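Local structure of stage II sporulation protein SA (Bacillus subtilis, 3O6Q) at residues 23-28 and 61-66; 46-51 and 144-149; 54-59 and 140-145; 65-70 and 122-127. The protein is the toxin of a toxin-antitoxin system, neutralised by its cognate antitoxin SpoIISB, and is represented here by its predicted cytoplasmic part. All coordinates share one frame; numbering follows the deposited sequence.

Contact 1 of 4, residues 23-28 and 61-66; sequences LNRLKT and DKMNLT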
loop_
_atom_site.group_PDB
_atom_site.type_symbol
_atom_site.label_atom_id
_atom_site.label_comp_id
_atom_site.label_asym_id
_atom_site.label_seq_id
_atom_site.Cartn_x
_atom_site.Cartn_y
_atom_site.Cartn_z
ATOM N N LEU A 23 4.494 -8.891 -1.833
ATOM C CA LEU A 23 3.306 -9.164 -2.626
ATOM C C LEU A 23 2.212 -9.758 -1.744
ATOM O O LEU A 23 1.059 -9.305 -1.816
ATOM C CB LEU A 23 3.615 -10.088 -3.789
ATOM C CG LEU A 23 2.408 -10.546 -4.647
ATOM C CD1 LEU A 23 1.660 -9.401 -5.231
ATOM C CD2 LEU A 23 2.872 -11.509 -5.718
ATOM N N ASN A 24 2.554 -10.742 -0.903
ATOM C CA ASN A 24 1.555 -11.360 0.006
ATOM C C ASN A 24 0.965 -10.352 1.004
ATOM O O ASN A 24 -0.265 -10.301 1.239
ATOM C CB ASN A 24 2.124 -12.550 0.791
ATOM C CG ASN A 24 2.435 -13.763 -0.087
ATOM O OD1 ASN A 24 1.931 -13.889 -1.207
ATOM N ND2 ASN A 24 3.264 -14.683 0.437
ATOM N N ARG A 25 1.829 -9.556 1.603
ATOM C CA ARG A 25 1.370 -8.614 2.619
ATOM C C ARG A 25 0.500 -7.557 1.945
ATOM O O ARG A 25 -0.479 -7.125 2.517
ATOM C CB ARG A 25 2.549 -7.993 3.360
ATOM C CG ARG A 25 3.240 -8.938 4.257
ATOM C CD ARG A 25 4.341 -8.293 5.085
ATOM N NE ARG A 25 4.964 -9.252 5.977
ATOM C CZ ARG A 25 6.081 -9.033 6.673
ATOM N NH1 ARG A 25 6.755 -7.881 6.576
ATOM N NH2 ARG A 25 6.540 -10.004 7.457
ATOM N N LEU A 26 0.832 -7.190 0.710
ATOM C CA LEU A 26 0.052 -6.186 -0.005
ATOM C C LEU A 26 -1.289 -6.776 -0.476
ATOM O O LEU A 26 -2.318 -6.119 -0.393
ATOM C CB LEU A 26 0.866 -5.554 -1.146
ATOM C CG LEU A 26 0.125 -4.370 -1.808
ATOM C CD1 LEU A 26 -0.223 -3.238 -0.803
ATOM C CD2 LEU A 26 0.914 -3.851 -3.018
ATOM N N LYS A 27 -1.286 -8.041 -0.898
ATOM C CA LYS A 27 -2.537 -8.782 -1.125
ATOM C C LYS A 27 -3.458 -8.792 0.089
ATOM O O LYS A 27 -4.648 -8.527 -0.005
ATOM C CB LYS A 27 -2.234 -10.235 -1.513
ATOM C CG LYS A 27 -1.800 -10.404 -2.954
ATOM C CD LYS A 27 -1.253 -11.761 -3.227
ATOM C CE LYS A 27 -2.348 -12.808 -3.237
ATOM N NZ LYS A 27 -1.701 -14.108 -3.588
ATOM N N THR A 28 -2.917 -9.114 1.240
ATOM C CA THR A 28 -3.690 -9.050 2.475
ATOM C C THR A 28 -4.228 -7.680 2.786
ATOM O O THR A 28 -5.378 -7.542 3.158
ATOM C CB THR A 28 -2.865 -9.566 3.634
ATOM O OG1 THR A 28 -2.510 -10.928 3.322
ATOM C CG2 THR A 28 -3.631 -9.533 4.986
ATOM N N ASP A 61 -2.052 -9.063 12.413
ATOM C CA ASP A 61 -2.508 -10.399 12.733
ATOM C C ASP A 61 -2.544 -11.333 11.531
ATOM O O ASP A 61 -2.249 -12.511 11.663
ATOM C CB ASP A 61 -3.882 -10.346 13.359
ATOM C CG ASP A 61 -3.845 -9.817 14.767
ATOM O OD1 ASP A 61 -2.724 -9.540 15.284
ATOM O OD2 ASP A 61 -4.953 -9.630 15.351
ATOM N N LYS A 62 -2.861 -10.819 10.351
ATOM C CA LYS A 62 -2.952 -11.686 9.188
ATOM C C LYS A 62 -1.679 -11.728 8.307
ATOM O O LYS A 62 -1.700 -12.302 7.232
ATOM C CB LYS A 62 -4.177 -11.282 8.377
ATOM C CG LYS A 62 -5.513 -11.503 9.114
ATOM C CD LYS A 62 -6.687 -11.476 8.120
ATOM C CE LYS A 62 -7.864 -12.373 8.517
ATOM N NZ LYS A 62 -8.979 -12.280 7.471
HETATM N N MSE A 63 -0.574 -11.176 8.807
HETATM C CA MSE A 63 0.606 -10.968 8.029
HETATM C C MSE A 63 1.907 -11.523 8.607
HETATM O O MSE A 63 2.984 -11.335 8.000
HETATM C CB MSE A 63 0.819 -9.470 7.825
HETATM C CG MSE A 63 -0.042 -8.811 6.800
HETATM SE SE MSE A 63 0.502 -6.961 6.727
HETATM C CE MSE A 63 -1.088 -6.198 5.934
ATOM N N ASN A 64 1.885 -12.206 9.730
ATOM C CA ASN A 64 3.156 -12.807 10.158
ATOM C C ASN A 64 4.157 -11.764 10.664
ATOM O O ASN A 64 5.363 -11.777 10.307
ATOM C CB ASN A 64 3.761 -13.661 9.017
ATOM C CG ASN A 64 2.872 -14.878 8.663
ATOM O OD1 ASN A 64 2.530 -15.668 9.540
ATOM N ND2 ASN A 64 2.478 -15.003 7.386
ATOM N N LEU A 65 3.608 -10.865 11.488
ATOM C CA LEU A 65 4.344 -9.859 12.174
ATOM C C LEU A 65 3.421 -9.303 13.273
ATOM O O LEU A 65 2.209 -9.474 13.204
ATOM C CB LEU A 65 4.828 -8.766 11.185
ATOM C CG LEU A 65 3.875 -7.771 10.492
ATOM C CD1 LEU A 65 3.849 -6.453 11.228
ATOM C CD2 LEU A 65 4.310 -7.535 9.027
ATOM N N THR A 66 3.998 -8.635 14.274
ATOM C CA THR A 66 3.255 -8.053 15.384
ATOM C C THR A 66 3.372 -6.534 15.323
ATOM O O THR A 66 4.450 -6.014 15.168
ATOM C CB THR A 66 3.833 -8.528 16.733
ATOM O OG1 THR A 66 3.946 -9.950 16.733
ATOM C CG2 THR A 66 2.944 -8.141 17.901
HETATM O O HOH W 1 3.803 -12.277 5.616
#
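Arg25 has CG anti to its carbonyl carbon (chi1 -71°) and runs extended from CG to NE, which carries its guanidinium from helix 7-35 to the loop 61-66. Leu65 takes the less usual first torsion, with CG between the backbone N and the carbonyl carbon (chi1 70°). Its CD2 comes over the centre of one guanidinium face, 3.3 Å from Arg25 CZ. Nearer the helix, Met63, present as selenomethionine, lies across the aliphatic part of the arginine, with SE 4.1 Å from Arg25 CB. Its terminal CE goes on to the backbone and ends 3.6 Å from Arg25 O. Thr28 offers the loop its methyl, CG2 resting 3.9 Å from Lys62 CB, while its OG1 is turned back to Asn24 O at 3.1 Å. That carbonyl also accepts from Thr28 N, which approaches the opposite face of its plane. One water links the two sides: it accepts from Arg25 NE at 3.3 Å and donates to Met63 O at 2.7 Å. Beyond the loop, Arg25 NH1 bonds to Ile129 O and forms a salt bridge with Asp134. The loop thus gives the buried cation mainly hydrocarbon cover and a water bridge, whereas the charge itself is neutralised by Asp134 of helix 132-148.

Contact 2 of 4, residues 46-51 and 144-149; sequences DAYAEG and IYDLVL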
loop_
_atom_site.group_PDB
_atom_site.type_symbol
_atom_site.label_atom_id
_atom_site.label_comp_id
_atom_site.label_asym_id
_atom_site.label_seq_id
_atom_site.Cartn_x
_atom_site.Cartn_y
_atom_site.Cartn_z
ATOM N N ASP A 46 -6.983 8.929 24.050
ATOM C CA ASP A 46 -6.978 7.484 24.343
ATOM C C ASP A 46 -7.895 6.654 23.430
ATOM O O ASP A 46 -7.519 5.545 23.044
ATOM C CB ASP A 46 -7.321 7.215 25.814
ATOM C CG ASP A 46 -6.255 7.744 26.783
ATOM O OD1 ASP A 46 -5.051 7.812 26.401
ATOM O OD2 ASP A 46 -6.630 8.070 27.938
ATOM N N ALA A 47 -9.073 7.167 23.075
ATOM C CA ALA A 47 -9.943 6.455 22.139
ATOM C C ALA A 47 -9.245 6.350 20.793
ATOM O O ALA A 47 -9.161 5.261 20.194
ATOM C CB ALA A 47 -11.272 7.139 21.979
ATOM N N TYR A 48 -8.771 7.491 20.305
ATOM C CA TYR A 48 -8.025 7.535 19.066
ATOM C C TYR A 48 -6.880 6.530 19.119
ATOM O O TYR A 48 -6.704 5.755 18.195
ATOM C CB TYR A 48 -7.481 8.952 18.816
ATOM C CG TYR A 48 -7.076 9.227 17.378
ATOM C CD1 TYR A 48 -7.902 9.967 16.529
ATOM C CD2 TYR A 48 -5.895 8.732 16.856
ATOM C CE1 TYR A 48 -7.557 10.228 15.180
ATOM C CE2 TYR A 48 -5.546 8.980 15.518
ATOM C CZ TYR A 48 -6.383 9.738 14.686
ATOM O OH TYR A 48 -6.042 10.001 13.356
ATOM N N ALA A 49 -6.082 6.555 20.181
ATOM C CA ALA A 49 -4.906 5.656 20.236
ATOM C C ALA A 49 -5.336 4.178 20.228
ATOM O O ALA A 49 -4.687 3.357 19.597
ATOM C CB ALA A 49 -3.993 5.964 21.417
ATOM N N GLU A 50 -6.460 3.877 20.886
ATOM C CA GLU A 50 -7.063 2.538 20.887
ATOM C C GLU A 50 -7.489 2.053 19.511
ATOM O O GLU A 50 -7.184 0.925 19.135
ATOM C CB GLU A 50 -8.291 2.504 21.770
ATOM C CG GLU A 50 -8.973 1.153 21.739
ATOM C CD GLU A 50 -9.987 0.962 22.825
ATOM O OE1 GLU A 50 -10.102 1.837 23.715
ATOM O OE2 GLU A 50 -10.665 -0.078 22.790
ATOM N N GLY A 51 -8.200 2.902 18.777
ATOM C CA GLY A 51 -8.564 2.614 17.409
ATOM C C GLY A 51 -7.394 2.397 16.464
ATOM O O GLY A 51 -7.431 1.510 15.613
ATOM N N ILE A 144 -5.237 6.460 6.758
ATOM C CA ILE A 144 -6.601 6.075 6.456
ATOM C C ILE A 144 -7.490 6.225 7.674
ATOM O O ILE A 144 -8.603 6.698 7.573
ATOM C CB ILE A 144 -6.676 4.636 5.964
ATOM C CG1 ILE A 144 -5.921 4.507 4.623
ATOM C CG2 ILE A 144 -8.147 4.194 5.844
ATOM C CD1 ILE A 144 -5.357 3.116 4.363
ATOM N N TYR A 145 -6.994 5.867 8.844
ATOM C CA TYR A 145 -7.772 6.067 10.072
ATOM C C TYR A 145 -8.191 7.511 10.248
ATOM O O TYR A 145 -9.375 7.803 10.494
ATOM C CB TYR A 145 -6.998 5.596 11.294
ATOM C CG TYR A 145 -7.801 5.509 12.574
ATOM C CD1 TYR A 145 -8.531 4.363 12.890
ATOM C CD2 TYR A 145 -7.802 6.557 13.496
ATOM C CE1 TYR A 145 -9.242 4.269 14.077
ATOM C CE2 TYR A 145 -8.495 6.456 14.680
ATOM C CZ TYR A 145 -9.215 5.305 14.950
ATOM O OH TYR A 145 -9.944 5.271 16.101
ATOM N N ASP A 146 -7.246 8.429 10.081
ATOM C CA ASP A 146 -7.555 9.853 10.279
ATOM C C ASP A 146 -8.578 10.330 9.255
ATOM O O ASP A 146 -9.506 11.072 9.586
ATOM C CB ASP A 146 -6.306 10.675 10.140
ATOM C CG ASP A 146 -6.492 12.087 10.675
ATOM O OD1 ASP A 146 -7.374 12.828 10.173
ATOM O OD2 ASP A 146 -5.769 12.470 11.622
ATOM N N LEU A 147 -8.418 9.875 8.014
ATOM C CA LEU A 147 -9.298 10.308 6.926
ATOM C C LEU A 147 -10.727 9.806 7.068
ATOM O O LEU A 147 -11.636 10.399 6.527
ATOM C CB LEU A 147 -8.759 9.834 5.585
ATOM C CG LEU A 147 -7.521 10.596 5.141
ATOM C CD1 LEU A 147 -6.842 9.822 4.008
ATOM C CD2 LEU A 147 -7.881 12.021 4.752
ATOM N N VAL A 148 -10.906 8.712 7.787
ATOM C CA VAL A 148 -12.193 8.128 7.970
ATOM C C VAL A 148 -12.981 8.826 9.097
ATOM O O VAL A 148 -14.201 8.685 9.165
ATOM C CB VAL A 148 -12.049 6.633 8.211
ATOM C CG1 VAL A 148 -13.167 6.135 9.066
ATOM C CG2 VAL A 148 -11.991 5.904 6.866
ATOM N N LEU A 149 -12.320 9.621 9.940
ATOM C CA LEU A 149 -13.035 10.373 10.993
ATOM C C LEU A 149 -14.000 11.442 10.450
ATOM O O LEU A 149 -13.710 12.079 9.434
ATOM C CB LEU A 149 -12.049 11.059 11.925
ATOM C CG LEU A 149 -11.236 10.150 12.806
ATOM C CD1 LEU A 149 -10.482 11.013 13.782
ATOM C CD2 LEU A 149 -12.187 9.221 13.528
#
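Tyr48 of helix 45-61 meets Tyr145, Asp146 and Leu149 of segment 144-149. From CB, CG is anti to the backbone N (chi1 -162°), which starts the ring toward helix 132-148. Tyr145 CE2 is over the centre of one ring face, 4.1 Å from Tyr48 CG. Along one side, Leu149 CD1 meets the rim near the ring plane, 3.3 Å from Tyr48 CE1. Farther out, Tyr48 CZ is 3.7 Å from Tyr145 CD2. At the tip, Tyr48 OH stands 3.0 Å from Asp146 OD2, and that carboxylate oxygen is hydrogen-bonded to a polar side chain of another protein. The two rings make a T-shaped (edge-to-face) pair, Tyr145 supplying the edge, with planes 80° apart and centroids separated by 5.0 Å. Tyr145 in turn runs back past Tyr48 to helix 45-61, where its OH lies 3.3 Å from Gly51 CA. The same hydroxyl is hydrogen-bonded to Tyr41 O, which ties the tip of the ring to strand 38-42. With two tyrosines interleaved, the axes of the short helical segments stay 11.5 Å apart and their directions differ by 129°. The arrangement is an edge-to-face tyrosine pair joining helices 45-61 and 132-148, which pack beside the antiparallel sheet in an alpha+beta domain that probably resembles GAF domains.

Contact 3 of 4, residues 54-59 and 140-145; sequences KLLKTY and SLTSIY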
loop_
_atom_site.group_PDB
_atom_site.type_symbol
_atom_site.label_atom_id
_atom_site.label_comp_id
_atom_site.label_asym_id
_atom_site.label_seq_id
_atom_site.Cartn_x
_atom_site.Cartn_y
_atom_site.Cartn_z
ATOM N N LYS A 54 -5.982 -1.003 17.341
ATOM C CA LYS A 54 -6.797 -2.169 16.889
ATOM C C LYS A 54 -6.717 -2.387 15.387
ATOM O O LYS A 54 -6.805 -3.516 14.906
ATOM C CB LYS A 54 -8.280 -2.062 17.293
ATOM C CG LYS A 54 -8.501 -2.107 18.800
ATOM C CD LYS A 54 -9.883 -2.592 19.202
ATOM C CE LYS A 54 -9.952 -2.862 20.724
ATOM N NZ LYS A 54 -11.291 -3.360 21.188
ATOM N N LEU A 55 -6.533 -1.297 14.656
ATOM C CA LEU A 55 -6.442 -1.339 13.213
ATOM C C LEU A 55 -5.121 -1.951 12.803
ATOM O O LEU A 55 -5.063 -2.837 11.950
ATOM C CB LEU A 55 -6.553 0.080 12.666
ATOM C CG LEU A 55 -6.574 0.201 11.150
ATOM C CD1 LEU A 55 -7.681 -0.655 10.566
ATOM C CD2 LEU A 55 -6.654 1.720 10.735
ATOM N N LEU A 56 -4.050 -1.460 13.408
ATOM C CA LEU A 56 -2.729 -2.029 13.155
ATOM C C LEU A 56 -2.781 -3.521 13.459
ATOM O O LEU A 56 -2.363 -4.315 12.650
ATOM C CB LEU A 56 -1.635 -1.329 13.971
ATOM C CG LEU A 56 -1.431 0.194 13.769
ATOM C CD1 LEU A 56 -0.299 0.655 14.609
ATOM C CD2 LEU A 56 -1.155 0.542 12.367
ATOM N N LYS A 57 -3.348 -3.895 14.591
ATOM C CA LYS A 57 -3.447 -5.297 14.953
ATOM C C LYS A 57 -4.268 -6.137 13.996
ATOM O O LYS A 57 -3.904 -7.267 13.719
ATOM C CB LYS A 57 -3.972 -5.452 16.365
ATOM C CG LYS A 57 -2.856 -5.306 17.383
ATOM C CD LYS A 57 -3.333 -5.119 18.789
ATOM C CE LYS A 57 -2.128 -4.880 19.681
ATOM N NZ LYS A 57 -2.573 -4.484 21.027
ATOM N N THR A 58 -5.337 -5.591 13.446
ATOM C CA THR A 58 -6.159 -6.332 12.507
ATOM C C THR A 58 -5.329 -6.797 11.303
ATOM O O THR A 58 -5.413 -7.941 10.845
ATOM C CB THR A 58 -7.367 -5.460 12.066
ATOM O OG1 THR A 58 -8.238 -5.263 13.203
ATOM C CG2 THR A 58 -8.123 -6.099 10.912
ATOM N N TYR A 59 -4.493 -5.905 10.827
ATOM C CA TYR A 59 -3.661 -6.154 9.671
ATOM C C TYR A 59 -2.454 -7.020 9.995
ATOM O O TYR A 59 -2.165 -7.980 9.281
ATOM C CB TYR A 59 -3.256 -4.800 9.045
ATOM C CG TYR A 59 -4.371 -4.225 8.185
ATOM C CD1 TYR A 59 -5.546 -3.715 8.756
ATOM C CD2 TYR A 59 -4.289 -4.275 6.792
ATOM C CE1 TYR A 59 -6.581 -3.224 7.930
ATOM C CE2 TYR A 59 -5.308 -3.758 5.971
ATOM C CZ TYR A 59 -6.441 -3.259 6.533
ATOM O OH TYR A 59 -7.440 -2.816 5.673
ATOM N N SER A 140 0.527 4.198 6.303
ATOM C CA SER A 140 -0.652 4.350 5.445
ATOM C C SER A 140 -1.940 4.126 6.175
ATOM O O SER A 140 -2.900 4.864 5.998
ATOM C CB SER A 140 -0.602 3.345 4.299
ATOM O OG SER A 140 0.459 3.720 3.419
ATOM N N LEU A 141 -1.968 3.116 7.020
ATOM C CA LEU A 141 -3.193 2.785 7.739
ATOM C C LEU A 141 -3.583 3.853 8.767
ATOM O O LEU A 141 -4.750 4.168 8.956
ATOM C CB LEU A 141 -3.023 1.437 8.461
ATOM C CG LEU A 141 -3.173 0.125 7.724
ATOM C CD1 LEU A 141 -2.646 -0.955 8.682
ATOM C CD2 LEU A 141 -4.660 -0.110 7.361
ATOM N N THR A 142 -2.601 4.374 9.467
ATOM C CA THR A 142 -2.817 5.495 10.381
ATOM C C THR A 142 -3.383 6.677 9.619
ATOM O O THR A 142 -4.217 7.392 10.144
ATOM C CB THR A 142 -1.504 5.944 11.079
ATOM O OG1 THR A 142 -0.581 6.433 10.107
ATOM C CG2 THR A 142 -0.847 4.806 11.855
ATOM N N SER A 143 -2.960 6.882 8.380
ATOM C CA SER A 143 -3.517 7.968 7.559
ATOM C C SER A 143 -4.945 7.693 7.156
ATOM O O SER A 143 -5.790 8.579 7.259
ATOM C CB SER A 143 -2.642 8.252 6.332
ATOM O OG SER A 143 -1.389 8.787 6.754
ATOM N N ILE A 144 -5.237 6.460 6.758
ATOM C CA ILE A 144 -6.601 6.075 6.456
ATOM C C ILE A 144 -7.490 6.225 7.674
ATOM O O ILE A 144 -8.603 6.698 7.573
ATOM C CB ILE A 144 -6.676 4.636 5.964
ATOM C CG1 ILE A 144 -5.921 4.507 4.623
ATOM C CG2 ILE A 144 -8.147 4.194 5.844
ATOM C CD1 ILE A 144 -5.357 3.116 4.363
ATOM N N TYR A 145 -6.994 5.867 8.844
ATOM C CA TYR A 145 -7.772 6.067 10.072
ATOM C C TYR A 145 -8.191 7.511 10.248
ATOM O O TYR A 145 -9.375 7.803 10.494
ATOM C CB TYR A 145 -6.998 5.596 11.294
ATOM C CG TYR A 145 -7.801 5.509 12.574
ATOM C CD1 TYR A 145 -8.531 4.363 12.890
ATOM C CD2 TYR A 145 -7.802 6.557 13.496
ATOM C CE1 TYR A 145 -9.242 4.269 14.077
ATOM C CE2 TYR A 145 -8.495 6.456 14.680
ATOM C CZ TYR A 145 -9.215 5.305 14.950
ATOM O OH TYR A 145 -9.944 5.271 16.101
#
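Leu141 is the main bump of this helix-helix interface, pressing into a hollow formed by Leu55, Leu56 and Tyr59. The two helices belong to the helical layer that covers one side of the antiparallel sheet in this alpha+beta domain. Their short segments run at 133° to each other, with axes 10.1 Å apart at closest approach. Both branches of Leu141 lie against the Tyr59 ring, with Leu56 CD2 4.2 Å from Leu141 CD1 and Leu55 CG 4.3 Å from Leu141 CD2 at the sides. The fit is reciprocal. Leu55 has CG anti to the backbone N (chi1 -176°), and its CD2 enters the hollow between Leu141 and Tyr145, one helical turn apart. There Leu55 CD2 sits 3.6 Å from Leu141 O. Leu55 CD2 also comes within 3.9 Å of Tyr145 CD1, approaching that ring obliquely. On the sheet side, Leu56 CD2 meets a second neighbour, Thr142 CG2, at 4.3 Å; both residues also rest on Ile122 of strand 118-125. Phe138 of helix 132-148 extends the apolar cluster, touching Leu56 and Tyr59, and Leu32 and Leu33 of helix 7-35 also pack on Tyr59. Every side chain that meets its counterpart across the interface is buried, and the contact is made mostly by apolar carbon atoms, with one backbone carbonyl. The far wall of the hollow is the ring of Tyr59. Leu141 CD1 lies 3.7 Å from Tyr59 CG, whereas Leu141 CD2 sits above the middle of the ring in a CH-pi contact, 3.7 Å from its centroid and 13° off the ring normal.

Contact 4 of 4, residues 65-70 and 122-127; sequences LTASLC and IKLTSD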
loop_
_atom_site.group_PDB
_atom_site.type_symbol
_atom_site.label_atom_id
_atom_site.label_comp_id
_atom_site.label_asym_id
_atom_site.label_seq_id
_atom_site.Cartn_x
_atom_site.Cartn_y
_atom_site.Cartn_z
ATOM N N LEU A 65 3.608 -10.865 11.488
ATOM C CA LEU A 65 4.344 -9.859 12.174
ATOM C C LEU A 65 3.421 -9.303 13.273
ATOM O O LEU A 65 2.209 -9.474 13.204
ATOM C CB LEU A 65 4.828 -8.766 11.185
ATOM C CG LEU A 65 3.875 -7.771 10.492
ATOM C CD1 LEU A 65 3.849 -6.453 11.228
ATOM C CD2 LEU A 65 4.310 -7.535 9.027
ATOM N N THR A 66 3.998 -8.635 14.274
ATOM C CA THR A 66 3.255 -8.053 15.384
ATOM C C THR A 66 3.372 -6.534 15.323
ATOM O O THR A 66 4.450 -6.014 15.168
ATOM C CB THR A 66 3.833 -8.528 16.733
ATOM O OG1 THR A 66 3.946 -9.950 16.733
ATOM C CG2 THR A 66 2.944 -8.141 17.901
ATOM N N ALA A 67 2.246 -5.838 15.470
ATOM C CA ALA A 67 2.216 -4.380 15.561
ATOM C C ALA A 67 1.558 -3.968 16.884
ATOM O O ALA A 67 0.640 -4.641 17.374
ATOM C CB ALA A 67 1.491 -3.789 14.395
ATOM N N SER A 68 2.053 -2.871 17.457
ATOM C CA SER A 68 1.552 -2.321 18.714
ATOM C C SER A 68 1.737 -0.817 18.689
ATOM O O SER A 68 2.568 -0.304 17.951
ATOM C CB SER A 68 2.320 -2.855 19.901
ATOM O OG SER A 68 2.363 -4.256 19.915
ATOM N N LEU A 69 0.950 -0.139 19.513
ATOM C CA LEU A 69 1.037 1.281 19.730
ATOM C C LEU A 69 1.468 1.454 21.170
ATOM O O LEU A 69 0.757 1.049 22.082
ATOM C CB LEU A 69 -0.319 1.940 19.501
ATOM C CG LEU A 69 -0.244 3.483 19.477
ATOM C CD1 LEU A 69 0.799 3.962 18.492
ATOM C CD2 LEU A 69 -1.554 4.133 19.117
ATOM N N CYS A 70 2.654 2.017 21.377
ATOM C CA CYS A 70 3.244 2.061 22.693
ATOM C C CYS A 70 3.342 3.504 23.158
ATOM O O CYS A 70 3.726 4.381 22.390
ATOM C CB CYS A 70 4.629 1.398 22.667
ATOM S SG CYS A 70 4.621 -0.352 22.286
ATOM N N ILE A 122 4.937 3.332 17.270
ATOM C CA ILE A 122 4.392 2.156 16.646
ATOM C C ILE A 122 5.524 1.121 16.572
ATOM O O ILE A 122 6.491 1.311 15.838
ATOM C CB ILE A 122 3.873 2.461 15.222
ATOM C CG1 ILE A 122 2.746 3.489 15.228
ATOM C CG2 ILE A 122 3.322 1.179 14.563
ATOM C CD1 ILE A 122 2.642 4.244 13.887
ATOM N N LYS A 123 5.392 0.038 17.331
ATOM C CA LYS A 123 6.326 -1.074 17.298
ATOM C C LYS A 123 5.912 -2.145 16.317
ATOM O O LYS A 123 4.875 -2.761 16.503
ATOM C CB LYS A 123 6.405 -1.705 18.679
ATOM C CG LYS A 123 7.428 -2.835 18.842
ATOM C CD LYS A 123 7.549 -3.229 20.301
ATOM C CE LYS A 123 8.449 -4.444 20.499
ATOM N NZ LYS A 123 8.443 -4.991 21.913
ATOM N N LEU A 124 6.743 -2.387 15.304
ATOM C CA LEU A 124 6.603 -3.543 14.394
ATOM C C LEU A 124 7.747 -4.548 14.540
ATOM O O LEU A 124 8.922 -4.207 14.311
ATOM C CB LEU A 124 6.598 -3.091 12.946
ATOM C CG LEU A 124 5.641 -1.950 12.559
ATOM C CD1 LEU A 124 5.843 -1.649 11.102
ATOM C CD2 LEU A 124 4.173 -2.263 12.881
ATOM N N THR A 125 7.414 -5.791 14.887
ATOM C CA THR A 125 8.389 -6.881 14.929
ATOM C C THR A 125 7.908 -8.097 14.141
ATOM O O THR A 125 6.726 -8.227 13.843
ATOM C CB THR A 125 8.635 -7.386 16.350
ATOM O OG1 THR A 125 7.432 -7.999 16.815
ATOM C CG2 THR A 125 9.076 -6.244 17.264
ATOM N N SER A 126 8.835 -9.004 13.843
ATOM C CA SER A 126 8.526 -10.148 13.013
ATOM C C SER A 126 9.585 -11.198 13.240
ATOM O O SER A 126 10.753 -10.885 13.387
ATOM C CB SER A 126 8.503 -9.737 11.536
ATOM O OG SER A 126 8.172 -10.806 10.686
ATOM N N ASP A 127 9.153 -12.449 13.237
ATOM C CA ASP A 127 10.062 -13.576 13.223
ATOM C C ASP A 127 10.741 -13.759 11.863
ATOM O O ASP A 127 11.875 -14.224 11.826
ATOM C CB ASP A 127 9.333 -14.854 13.638
ATOM C CG ASP A 127 9.210 -14.981 15.153
ATOM O OD1 ASP A 127 10.224 -14.762 15.881
ATOM O OD2 ASP A 127 8.094 -15.313 15.617
#
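Strands 66-71 and 118-125 are antiparallel neighbours in the sheet, and residues 66-69 pair with 122-125 where strand 66-71 forms an outer edge of the sheet within this chain. Thr66 and Thr125 make a hydrogen-bonded pair: Thr66 N donates to Thr125 O at 2.8 Å, with an angle of 167° at the hydrogen. Thr125 N returns the bond to Thr66 O at 3.0 Å. Two residues on, Ser68 N reaches Lys123 O at 3.0 Å. Both bonds of this pair are more bent than those of Thr66 and Thr125, Lys123 N to Ser68 O measuring 2.9 Å with 141° at the hydrogen. The non-hydrogen-bonded pair Ala67-Leu124 stands between them and Leu69-Ile122 follows, their side chains sharing the opposite face. That face is the one the helical layer of the alpha+beta domain covers: Ala67 packs on Ala60, Ile122 on Leu56 and Leu124 on Phe138. Across the strands Leu124 CD2 comes 3.4 Å from Ala67 CB, while Leu69 CD1 lies 3.8 Å from Ile122 CG1. On the other face Thr66 and Thr125 lie side by side, pointing the same way. Thr125 OG1, between its backbone N and carbonyl carbon (chi1 67°), approaches Thr66 CB at 3.6 Å. Just before the strand, Leu65 CB rests 3.3 Å from Thr125 O. At the other end Cys70 SG forms a disulfide with the chain of another protein.

Contacts 2 and 3 follow one another along the same pair of helices, 45-61 and 132-148, with centres 8 Å apart and Tyr145 common to both. Contact 4 lies against contact 3, 12 Å between centres, where Leu56 packs on Ala67 and Ile122. Contact 1 adjoins contact 4, also at 12 Å between centres: they share Leu65 and Thr66, and Asn64 O probably accepts a hydrogen bond from Ser126 OG. Contacts 1 and 2 stand farther apart, their centres 21 Å from each other. Contacts 1, 2 and 3 border the second subunit, through helices 7-35 and 132-148. All four regions also touch chains of another protein, probably the antitoxin SpoIISB.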